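Local atomic coordinates of chitinase (Thermococcus chitonophagus, PDB entry 5XSW), a protein that hydrolyses chitin, probably as an endochitinase, and is represented here by the C-terminal part of a longer protein with a glycan bound. Residues A[367-370]-A[375-378]; A[206-211]-A[379-384]; A[424-429]-A[461-466]. All blocks are in the same frame, centred on the assembly; numbering follows the deposited sequence.

Interaction 1: A[367-370]-A[375-378]; sequences NMEG and VPTV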
ATOM      1  N   ASN A 367     -21.630  11.701  -7.962  1.00 37.27           N
ATOM      2  CA  ASN A 367     -21.449  10.345  -8.453  1.00 43.45           C
ATOM      3  C   ASN A 367     -20.425   9.555  -7.639  1.00 34.41           C
ATOM      4  O   ASN A 367     -19.512   8.968  -8.186  1.00 36.57           O
ATOM      5  CB  ASN A 367     -21.105  10.363  -9.935  1.00 52.78           C
ATOM      6  CG  ASN A 367     -22.187  11.019 -10.761  1.00 58.60           C
ATOM      7  OD1 ASN A 367     -23.292  10.501 -10.875  1.00 63.30           O
ATOM      8  ND2 ASN A 367     -21.885  12.179 -11.317  1.00 64.17           N
ATOM      9  N   MET A 368     -20.585   9.592  -6.324  1.00 31.09           N
ATOM     10  CA  MET A 368     -19.698   8.917  -5.383  1.00 38.41           C
ATOM     11  C   MET A 368     -20.358   7.679  -4.798  1.00 30.99           C
ATOM     12  O   MET A 368     -20.296   7.427  -3.610  1.00 33.79           O
ATOM     13  CB  MET A 368     -19.257   9.834  -4.249  1.00 31.17           C
ATOM     14  CG  MET A 368     -18.968  11.251  -4.635  1.00 38.70           C
ATOM     15  SD  MET A 368     -18.958  12.229  -3.139  1.00 38.35           S
ATOM     16  CE  MET A 368     -17.983  11.217  -2.058  1.00 25.43           C
ATOM     17  N   GLU A 369     -21.040   6.932  -5.641  1.00 28.78           N
ATOM     18  CA  GLU A 369     -21.659   5.707  -5.197  1.00 34.14           C
ATOM     19  C   GLU A 369     -20.642   4.682  -4.703  1.00 33.45           C
ATOM     20  O   GLU A 369     -20.919   3.911  -3.798  1.00 27.94           O
ATOM     21  CB  GLU A 369     -22.534   5.109  -6.285  1.00 31.90           C
ATOM     22  CG  GLU A 369     -23.459   4.047  -5.743  1.00 37.76           C
ATOM     23  CD  GLU A 369     -24.745   3.927  -6.518  1.00 42.49           C
ATOM     24  OE1 GLU A 369     -24.837   4.522  -7.601  1.00 44.07           O
ATOM     25  OE2 GLU A 369     -25.649   3.227  -6.038  1.00 37.47           O
ATOM     26  N   GLY A 370     -19.481   4.650  -5.339  1.00 27.98           N
ATOM     27  CA  GLY A 370     -18.595   3.498  -5.251  1.00 28.01           C
ATOM     28  C   GLY A 370     -19.107   2.258  -5.998  1.00 30.77           C
ATOM     29  O   GLY A 370     -20.170   2.286  -6.582  1.00 34.15           O
ATOM     30  N   VAL A 375     -21.638   3.295  -1.075  1.00 22.75           N
ATOM     31  CA  VAL A 375     -21.923   4.452  -0.204  1.00 20.92           C
ATOM     32  C   VAL A 375     -23.400   4.470   0.302  1.00 25.82           C
ATOM     33  O   VAL A 375     -23.624   4.509   1.512  1.00 26.29           O
ATOM     34  CB  VAL A 375     -21.557   5.812  -0.899  1.00 23.54           C
ATOM     35  CG1 VAL A 375     -22.089   7.048  -0.080  1.00 22.02           C
ATOM     36  CG2 VAL A 375     -20.044   5.901  -0.999  1.00 24.10           C
ATOM     37  N   PRO A 376     -24.392   4.407  -0.598  1.00 26.96           N
ATOM     38  CA  PRO A 376     -25.759   4.402  -0.053  1.00 29.17           C
ATOM     39  C   PRO A 376     -26.046   3.180   0.858  1.00 29.37           C
ATOM     40  O   PRO A 376     -26.812   3.294   1.797  1.00 24.50           O
ATOM     41  CB  PRO A 376     -26.663   4.336  -1.313  1.00 27.26           C
ATOM     42  CG  PRO A 376     -25.755   3.771  -2.429  1.00 27.79           C
ATOM     43  CD  PRO A 376     -24.387   4.393  -2.088  1.00 27.89           C
ATOM     44  N   THR A 377     -25.487   2.025   0.562  1.00 23.53           N
ATOM     45  CA  THR A 377     -25.704   0.864   1.444  1.00 27.25           C
ATOM     46  C   THR A 377     -25.156   1.120   2.850  1.00 28.16           C
ATOM     47  O   THR A 377     -25.849   0.899   3.843  1.00 26.19           O
ATOM     48  CB  THR A 377     -25.031  -0.416   0.869  1.00 25.09           C
ATOM     49  OG1 THR A 377     -25.566  -0.694  -0.440  1.00 29.79           O
ATOM     50  CG2 THR A 377     -25.265  -1.669   1.778  1.00 24.98           C
ATOM     51  N   VAL A 378     -23.900   1.556   2.931  1.00 25.77           N
ATOM     52  CA  VAL A 378     -23.227   1.660   4.221  1.00 24.11           C
ATOM     53  C   VAL A 378     -23.909   2.781   5.032  1.00 26.31           C
ATOM     54  O   VAL A 378     -24.150   2.678   6.241  1.00 23.92           O
ATOM     55  CB  VAL A 378     -21.714   1.943   4.022  1.00 23.41           C
ATOM     56  CG1 VAL A 378     -21.061   2.355   5.340  1.00 24.30           C
ATOM     57  CG2 VAL A 378     -20.994   0.612   3.474  1.00 17.68           C
TER
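The backbone N-H of Val375 points almost straight at the carbonyl oxygen of Glu369, with Val375 N 2.9 Å from Glu369 O and an N-H...O angle of 174°. Val375 lies in the first turn of helix 374-386, where no preceding turn offers an acceptor, and the loop carbonyl takes that role; the donor stands tilted by 24° from the carbonyl plane. The valine side chain lies against the Met368 carbonyl. Its CG2, which lies beside the backbone N, comes to 3.0 Å from Met368 O, a tight approach of methyl to carbonyl, while CG1 stays further back at 4.0 Å from the same Met368 O. On the flank of this bond Glu369 and Pro376 cross at about a right angle. Glu369 turns CG opposite its own backbone N (chi1 -165°) and runs on extended, which carries the chain across the proline ring: Glu369 CG is 3.8 Å from Pro376 CD, and Glu369 OE2 is 3.7 Å from Pro376 CG. An alanine in place of Pro376 would remove CG and CD, and would probably open a gap beside Glu369 CG and leave the carboxylate freer to turn. The short loop closed in this way holds Phe371, Gly372 and His374 of the glycan pocket, and the side chain of Glu369 lies about 9 Å from a bound sugar. A hydrogen bond from Thr377 OG1 to Gly373 O ties the helix start back to that loop. Trp363 of helix 362-365 touches Glu369, Val375 and Pro376 together, Phe334 of helix 327-338 packs on Met368 and Val375, and Lys212 and Ala208 of helix 203-214 touch Val378, Lys212 also touching Thr377.

Interaction 2: A[206-211]-A[379-384]; sequences LMALAA and INITAT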
ATOM      1  N   LEU A 206     -18.748   0.685  11.413  1.00 18.55           N
ATOM      2  CA  LEU A 206     -17.863  -0.494  11.096  1.00 19.84           C
ATOM      3  C   LEU A 206     -18.700  -1.731  10.830  1.00 24.70           C
ATOM      4  O   LEU A 206     -18.373  -2.544   9.960  1.00 21.09           O
ATOM      5  CB  LEU A 206     -16.860  -0.800  12.241  1.00 17.60           C
ATOM      6  CG  LEU A 206     -15.753   0.268  12.352  1.00 20.92           C
ATOM      7  CD1 LEU A 206     -14.768  -0.005  13.483  1.00 21.00           C
ATOM      8  CD2 LEU A 206     -14.915   0.361  11.013  1.00 23.81           C
ATOM      9  N   MET A 207     -19.833  -1.845  11.513  1.00 22.30           N
ATOM     10  CA  MET A 207     -20.763  -2.981  11.316  1.00 20.30           C
ATOM     11  C   MET A 207     -21.350  -2.952   9.890  1.00 21.96           C
ATOM     12  O   MET A 207     -21.419  -3.975   9.161  1.00 21.86           O
ATOM     13  CB  MET A 207     -21.912  -2.938  12.352  1.00 20.69           C
ATOM     14  CG  MET A 207     -21.480  -3.350  13.765  1.00 21.23           C
ATOM     15  SD  MET A 207     -21.368  -5.177  13.992  1.00 23.95           S
ATOM     16  CE  MET A 207     -23.073  -5.717  13.793  1.00 19.03           C
ATOM     17  N   ALA A 208     -21.769  -1.762   9.508  1.00 20.41           N
ATOM     18  CA  ALA A 208     -22.369  -1.538   8.218  1.00 21.16           C
ATOM     19  C   ALA A 208     -21.325  -1.817   7.131  1.00 21.88           C
ATOM     20  O   ALA A 208     -21.645  -2.395   6.086  1.00 20.58           O
ATOM     21  CB  ALA A 208     -22.842  -0.058   8.089  1.00 18.87           C
ATOM     22  N   LEU A 209     -20.098  -1.375   7.402  1.00 18.30           N
ATOM     23  CA  LEU A 209     -19.038  -1.478   6.413  1.00 20.24           C
ATOM     24  C   LEU A 209     -18.741  -2.981   6.188  1.00 21.84           C
ATOM     25  O   LEU A 209     -18.663  -3.438   5.054  1.00 20.48           O
ATOM     26  CB  LEU A 209     -17.782  -0.748   6.883  1.00 20.02           C
ATOM     27  CG  LEU A 209     -16.590  -0.807   5.860  1.00 19.36           C
ATOM     28  CD1 LEU A 209     -16.950  -0.229   4.446  1.00 21.11           C
ATOM     29  CD2 LEU A 209     -15.389  -0.067   6.439  1.00 18.81           C
ATOM     30  N   ALA A 210     -18.608  -3.755   7.270  1.00 19.65           N
ATOM     31  CA  ALA A 210     -18.302  -5.187   7.101  1.00 21.84           C
ATOM     32  C   ALA A 210     -19.452  -5.906   6.382  1.00 22.07           C
ATOM     33  O   ALA A 210     -19.228  -6.893   5.651  1.00 22.95           O
ATOM     34  CB  ALA A 210     -18.025  -5.863   8.469  1.00 18.75           C
ATOM     35  N   ALA A 211     -20.697  -5.472   6.631  1.00 19.92           N
ATOM     36  CA  ALA A 211     -21.836  -6.152   6.030  1.00 20.73           C
ATOM     37  C   ALA A 211     -21.792  -5.983   4.472  1.00 22.95           C
ATOM     38  O   ALA A 211     -21.981  -6.944   3.689  1.00 23.78           O
ATOM     39  CB  ALA A 211     -23.148  -5.591   6.617  1.00 20.81           C
ATOM     40  N   ILE A 379     -24.258   3.854   4.335  1.00 23.10           N
ATOM     41  CA  ILE A 379     -24.891   4.983   5.029  1.00 27.06           C
ATOM     42  C   ILE A 379     -26.283   4.622   5.519  1.00 26.07           C
ATOM     43  O   ILE A 379     -26.626   4.897   6.683  1.00 26.29           O
ATOM     44  CB  ILE A 379     -24.906   6.221   4.081  1.00 31.40           C
ATOM     45  CG1 ILE A 379     -23.674   7.080   4.376  1.00 26.69           C
ATOM     46  CG2 ILE A 379     -26.182   6.910   4.125  1.00 34.31           C
ATOM     47  CD1 ILE A 379     -22.433   6.504   3.882  1.00 37.79           C
ATOM     48  N   ASN A 380     -27.065   3.957   4.671  1.00 24.63           N
ATOM     49  CA  ASN A 380     -28.402   3.496   5.076  1.00 28.11           C
ATOM     50  C   ASN A 380     -28.353   2.531   6.263  1.00 32.13           C
ATOM     51  O   ASN A 380     -29.144   2.637   7.209  1.00 24.74           O
ATOM     52  CB  ASN A 380     -29.111   2.831   3.892  1.00 28.82           C
ATOM     53  CG  ASN A 380     -29.527   3.882   2.830  1.00 56.05           C
ATOM     54  OD1 ASN A 380     -29.858   5.045   3.152  1.00 53.59           O
ATOM     55  ND2 ASN A 380     -29.452   3.497   1.571  1.00 58.19           N
ATOM     56  N   ILE A 381     -27.423   1.587   6.238  1.00 24.75           N
ATOM     57  CA  ILE A 381     -27.365   0.621   7.354  1.00 23.72           C
ATOM     58  C   ILE A 381     -26.893   1.302   8.648  1.00 24.65           C
ATOM     59  O   ILE A 381     -27.433   1.026   9.739  1.00 25.71           O
ATOM     60  CB  ILE A 381     -26.452  -0.611   6.993  1.00 20.25           C
ATOM     61  CG1 ILE A 381     -27.128  -1.418   5.885  1.00 24.86           C
ATOM     62  CG2 ILE A 381     -26.201  -1.520   8.219  1.00 21.05           C
ATOM     63  CD1 ILE A 381     -26.286  -2.653   5.382  1.00 25.16           C
ATOM     64  N   THR A 382     -25.895   2.175   8.554  1.00 21.75           N
ATOM     65  CA  THR A 382     -25.439   2.899   9.741  1.00 20.08           C
ATOM     66  C   THR A 382     -26.626   3.685  10.354  1.00 28.86           C
ATOM     67  O   THR A 382     -26.822   3.657  11.588  1.00 25.86           O
ATOM     68  CB  THR A 382     -24.280   3.884   9.394  1.00 25.08           C
ATOM     69  OG1 THR A 382     -23.226   3.150   8.757  1.00 23.80           O
ATOM     70  CG2 THR A 382     -23.682   4.599  10.626  1.00 23.32           C
ATOM     71  N   ALA A 383     -27.364   4.412   9.507  1.00 25.78           N
ATOM     72  CA  ALA A 383     -28.519   5.204   9.980  1.00 27.50           C
ATOM     73  C   ALA A 383     -29.569   4.279  10.637  1.00 28.50           C
ATOM     74  O   ALA A 383     -30.073   4.573  11.707  1.00 29.76           O
ATOM     75  CB  ALA A 383     -29.155   6.004   8.808  1.00 26.97           C
ATOM     76  N   THR A 384     -29.902   3.171   9.994  1.00 24.55           N
ATOM     77  CA  THR A 384     -30.880   2.210  10.560  1.00 26.88           C
ATOM     78  C   THR A 384     -30.441   1.620  11.896  1.00 31.81           C
ATOM     79  O   THR A 384     -31.240   1.510  12.820  1.00 28.94           O
ATOM     80  CB  THR A 384     -31.160   1.071   9.552  1.00 28.65           C
ATOM     81  OG1 THR A 384     -31.583   1.687   8.318  1.00 32.10           O
ATOM     82  CG2 THR A 384     -32.275   0.111  10.035  1.00 28.15           C
TER
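Ile381 and Thr382 close on Ala208 where two buried helices, 203-214 and 374-386, pack in a roughly antiparallel pair. The short segments run at 140° to each other with axes 8.4 Å apart at closest approach, a separation helped by the alanines that face the partner helix. At the start of 379-384, Ile379 turns from this interface to Thr329 and Glu330 of helix 327-338, so the helix is packed on a second side. Two residues on, Ile381 faces helix 203-214 squarely, and its CA is 5.5 Å from the CA of Ala208. With CG1 beside the backbone N (chi1 -68°), its two branches part: Ile381 CG2 rests on the methyl of Ala208, 3.7 Å from Ala208 CB, whereas the extended branch ends in CD1 at a looser 4.5 Å from Ala211 CB. Ala211 precedes Lys212 and Glu213 of the glycan pocket, and its side chain is about 9 Å from a bound sugar. Thr382 comes next and brings its hydroxyl rather than its methyl to the contact, Thr382 OG1 lying 3.3 Å from Ala208 CB. That hydroxyl is hydrogen-bonded to Val378 O one turn earlier, so the methyl of Ala208 packs against an oxygen already engaged within its own helix. Further along, Ala383 O takes a hydrogen bond from Gln148 NE2. At Thr384 the carbonyl of Asn380 is gripped twice, by Thr384 N at 2.9 Å from Asn380 O and, from the opposite face of the carbonyl plane, by Thr384 OG1 at 2.8 Å from Asn380 O.

Interaction 3: A[424-429]-A[461-466]; sequences WNAMMR and MKHWPE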
ATOM      1  N   TRP A 424       2.734  -2.097  31.686  1.00 39.81           N
ATOM      2  CA  TRP A 424       1.683  -3.012  31.214  1.00 35.92           C
ATOM      3  C   TRP A 424       1.128  -3.831  32.384  1.00 39.23           C
ATOM      4  O   TRP A 424      -0.089  -4.023  32.523  1.00 37.43           O
ATOM      5  CB  TRP A 424       2.199  -3.939  30.099  1.00 42.48           C
ATOM      6  CG  TRP A 424       1.061  -4.643  29.456  1.00 45.62           C
ATOM      7  CD1 TRP A 424       0.511  -5.841  29.835  1.00 46.90           C
ATOM      8  CD2 TRP A 424       0.260  -4.163  28.363  1.00 39.25           C
ATOM      9  NE1 TRP A 424      -0.554  -6.148  29.013  1.00 43.00           N
ATOM     10  CE2 TRP A 424      -0.730  -5.133  28.109  1.00 44.76           C
ATOM     11  CE3 TRP A 424       0.316  -3.032  27.540  1.00 40.73           C
ATOM     12  CZ2 TRP A 424      -1.676  -4.990  27.084  1.00 39.78           C
ATOM     13  CZ3 TRP A 424      -0.623  -2.899  26.517  1.00 39.29           C
ATOM     14  CH2 TRP A 424      -1.609  -3.870  26.310  1.00 36.93           C
ATOM     15  N   ASN A 425       2.024  -4.319  33.244  1.00 43.98           N
ATOM     16  CA  ASN A 425       1.595  -5.082  34.424  1.00 39.82           C
ATOM     17  C   ASN A 425       0.783  -4.244  35.364  1.00 33.70           C
ATOM     18  O   ASN A 425      -0.243  -4.697  35.868  1.00 35.06           O
ATOM     19  CB  ASN A 425       2.813  -5.651  35.175  1.00 42.57           C
ATOM     20  CG  ASN A 425       3.514  -6.712  34.381  1.00 50.11           C
ATOM     21  OD1 ASN A 425       2.905  -7.367  33.534  1.00 48.54           O
ATOM     22  ND2 ASN A 425       4.804  -6.886  34.631  1.00 62.59           N
ATOM     23  N   ALA A 426       1.220  -3.003  35.599  1.00 36.64           N
ATOM     24  CA  ALA A 426       0.416  -2.104  36.443  1.00 37.22           C
ATOM     25  C   ALA A 426      -0.962  -1.850  35.833  1.00 38.11           C
ATOM     26  O   ALA A 426      -1.998  -1.804  36.535  1.00 35.49           O
ATOM     27  CB  ALA A 426       1.146  -0.776  36.669  1.00 36.40           C
ATOM     28  N   MET A 427      -0.978  -1.665  34.514  1.00 38.88           N
ATOM     29  CA  MET A 427      -2.253  -1.476  33.808  1.00 33.82           C
ATOM     30  C   MET A 427      -3.181  -2.683  34.026  1.00 28.48           C
ATOM     31  O   MET A 427      -4.367  -2.545  34.377  1.00 28.64           O
ATOM     32  CB  MET A 427      -1.967  -1.213  32.301  1.00 28.73           C
ATOM     33  CG  MET A 427      -3.235  -0.876  31.480  1.00 30.50           C
ATOM     34  SD  MET A 427      -2.856  -1.210  29.736  1.00 34.20           S
ATOM     35  CE  MET A 427      -3.111  -2.956  29.741  1.00 31.35           C
ATOM     36  N   MET A 428      -2.649  -3.884  33.838  1.00 30.31           N
ATOM     37  CA  MET A 428      -3.471  -5.071  33.959  1.00 29.29           C
ATOM     38  C   MET A 428      -3.960  -5.313  35.412  1.00 34.04           C
ATOM     39  O   MET A 428      -5.085  -5.754  35.603  1.00 32.09           O
ATOM     40  CB  MET A 428      -2.685  -6.287  33.416  1.00 36.68           C
ATOM     41  CG  MET A 428      -2.586  -6.300  31.854  1.00 40.65           C
ATOM     42  SD  MET A 428      -4.192  -6.040  30.999  1.00 35.28           S
ATOM     43  CE  MET A 428      -5.167  -7.422  31.547  1.00 32.76           C
ATOM     44  N   ARG A 429      -3.154  -4.977  36.439  1.00 35.87           N
ATOM     45  CA  ARG A 429      -3.701  -4.977  37.833  1.00 37.06           C
ATOM     46  C   ARG A 429      -4.932  -4.060  37.972  1.00 30.55           C
ATOM     47  O   ARG A 429      -5.980  -4.461  38.504  1.00 34.41           O
ATOM     48  CB  ARG A 429      -2.610  -4.559  38.854  1.00 38.58           C
ATOM     49  CG  ARG A 429      -1.548  -5.649  39.080  1.00 45.80           C
ATOM     50  CD  ARG A 429      -0.643  -5.380  40.303  1.00 48.05           C
ATOM     51  NE  ARG A 429       0.229  -4.215  40.114  1.00 42.63           N
ATOM     52  CZ  ARG A 429       1.377  -4.246  39.435  1.00 42.86           C
ATOM     53  NH1 ARG A 429       1.812  -5.380  38.881  1.00 49.76           N
ATOM     54  NH2 ARG A 429       2.095  -3.147  39.316  1.00 46.61           N
ATOM     55  N   MET A 461      -6.657   2.543  29.405  1.00 25.33           N
ATOM     56  CA  MET A 461      -6.032   3.638  28.648  1.00 27.42           C
ATOM     57  C   MET A 461      -5.433   4.751  29.487  1.00 36.28           C
ATOM     58  O   MET A 461      -4.610   5.555  28.989  1.00 31.15           O
ATOM     59  CB  MET A 461      -7.059   4.245  27.648  1.00 27.82           C
ATOM     60  CG  MET A 461      -7.374   3.178  26.545  1.00 28.76           C
ATOM     61  SD  MET A 461      -8.663   3.728  25.413  1.00 33.59           S
ATOM     62  CE  MET A 461      -7.744   4.863  24.381  1.00 36.26           C
ATOM     63  N   LYS A 462      -5.818   4.796  30.764  1.00 33.24           N
ATOM     64  CA  LYS A 462      -5.148   5.701  31.711  1.00 33.26           C
ATOM     65  C   LYS A 462      -3.670   5.391  31.711  1.00 34.83           C
ATOM     66  O   LYS A 462      -2.866   6.233  32.013  1.00 36.66           O
ATOM     67  CB  LYS A 462      -5.723   5.539  33.130  1.00 32.31           C
ATOM     68  CG  LYS A 462      -7.114   6.135  33.349  1.00 31.67           C
ATOM     69  CD  LYS A 462      -6.928   7.711  33.464  1.00 42.25           C
ATOM     70  CE  LYS A 462      -8.222   8.471  33.758  1.00 40.92           C
ATOM     71  NZ  LYS A 462      -8.006   9.980  33.682  1.00 48.98           N
ATOM     72  N   HIS A 463      -3.284   4.170  31.404  1.00 29.97           N
ATOM     73  CA  HIS A 463      -1.877   3.806  31.356  1.00 33.62           C
ATOM     74  C   HIS A 463      -1.217   3.910  29.985  1.00 36.11           C
ATOM     75  O   HIS A 463      -0.074   3.620  29.837  1.00 34.90           O
ATOM     76  CB  HIS A 463      -1.648   2.411  31.914  1.00 31.34           C
ATOM     77  CG  HIS A 463      -2.110   2.237  33.315  1.00 36.84           C
ATOM     78  ND1 HIS A 463      -1.243   2.146  34.373  1.00 38.77           N
ATOM     79  CD2 HIS A 463      -3.346   2.143  33.835  1.00 37.14           C
ATOM     80  CE1 HIS A 463      -1.928   2.003  35.483  1.00 40.08           C
ATOM     81  NE2 HIS A 463      -3.206   2.000  35.185  1.00 36.81           N
ATOM     82  N   TRP A 464      -1.965   4.341  28.942  1.00 34.88           N
ATOM     83  CA  TRP A 464      -1.394   4.413  27.594  1.00 30.92           C
ATOM     84  C   TRP A 464      -0.672   5.746  27.343  1.00 32.54           C
ATOM     85  O   TRP A 464      -1.028   6.771  27.916  1.00 33.83           O
ATOM     86  CB  TRP A 464      -2.507   4.186  26.557  1.00 29.77           C
ATOM     87  CG  TRP A 464      -3.038   2.766  26.499  1.00 32.18           C
ATOM     88  CD1 TRP A 464      -2.900   1.786  27.446  1.00 34.55           C
ATOM     89  CD2 TRP A 464      -3.813   2.186  25.435  1.00 36.75           C
ATOM     90  NE1 TRP A 464      -3.547   0.639  27.045  1.00 33.37           N
ATOM     91  CE2 TRP A 464      -4.107   0.857  25.806  1.00 31.24           C
ATOM     92  CE3 TRP A 464      -4.296   2.672  24.201  1.00 34.26           C
ATOM     93  CZ2 TRP A 464      -4.858  -0.007  24.987  1.00 33.22           C
ATOM     94  CZ3 TRP A 464      -5.037   1.819  23.390  1.00 32.19           C
ATOM     95  CH2 TRP A 464      -5.322   0.498  23.791  1.00 29.41           C
ATOM     96  N   PRO A 465       0.346   5.745  26.475  1.00 34.04           N
ATOM     97  CA  PRO A 465       1.042   6.998  26.157  1.00 38.26           C
ATOM     98  C   PRO A 465       0.067   8.077  25.658  1.00 35.59           C
ATOM     99  O   PRO A 465      -0.920   7.745  24.980  1.00 32.55           O
ATOM    100  CB  PRO A 465       2.007   6.608  25.035  1.00 35.96           C
ATOM    101  CG  PRO A 465       1.980   5.151  24.949  1.00 35.37           C
ATOM    102  CD  PRO A 465       0.765   4.626  25.616  1.00 35.63           C
ATOM    103  N   GLU A 466       0.338   9.333  26.020  1.00 35.57           N
ATOM    104  CA  GLU A 466      -0.444  10.486  25.593  1.00 34.15           C
ATOM    105  C   GLU A 466       0.353  11.270  24.560  1.00 30.47           C
ATOM    106  O   GLU A 466       1.586  11.289  24.620  1.00 32.08           O
ATOM    107  CB  GLU A 466      -0.796  11.370  26.798  1.00 38.99           C
ATOM    108  CG  GLU A 466      -1.760  10.703  27.791  1.00 39.05           C
ATOM    109  CD  GLU A 466      -3.209  10.882  27.380  1.00 43.29           C
ATOM    110  OE1 GLU A 466      -3.458  11.326  26.236  1.00 45.09           O
ATOM    111  OE2 GLU A 466      -4.108  10.627  28.214  1.00 50.76           O
TER
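Met427 on helix 421-439 meets His463 with its backbone end and Trp464 with its sulfur, combining a CH-pi contact with a Met-aromatic one. Both aromatic residues belong to the type I beta turn from Met461 to Trp464, at the end of helix 449-461, closed by the bond from Trp464 N to Met461 O. The imidazole lies flat against the helix: Met427 CA stands 3.6 Å from the centroid of the His463 ring and only 4° off its normal, and Met427 CB covers the same face, 3.6 Å from His463 CG. Beyond it, Ala426 O approaches His463 CE1 obliquely at 4.0 Å. Next to CE1, His463 NE2 is hydrogen-bonded to Asp430 OD2 of the same helix 421-439, which probably limits turning of the ring. Trp464 presents its edge instead. The methionine chain leaves with CG opposite the backbone N (chi1 -175°) and sets the sulfur in the plane of the indole, where Trp464 NE1 gives a weak hydrogen bond to Met427 SD at 3.3 Å with an N-H...S angle of 141°. The indole has a further companion in its own turn, Met461 CG lying over the centre of one face, and it meets Phe414 and Trp198 edge-to-face; Trp198 belongs to helix 186-199. The turn is thus packed between helix 421-439 and helix 186-199. A bend at the last torsion of Met427 finally swings its CE over the middle of the Trp424 ring, 3.5 Å above the plane.

From the N terminus, past the beta sheets, the chain first enters interaction 2 at helix 203-214. The long loop it opens, about half helical, is closed only when 379-384 arrives. Interaction 1 is nested inside that loop: 367-370 and 375-378 enclose just four residues before helix 374-386 runs on into interaction 2. The two contacts share this helix and touch directly, Val378 CG2 packing on Leu209 CA at 4.1 Å, so the loop before the helix and the helix 203-214 are joined beside the glycan pocket. Interaction 3 follows in series, closing a shorter loop from helix 421-439 to the turn after helix 449-461, with its nearest atoms about 14 Å from those of interaction 2.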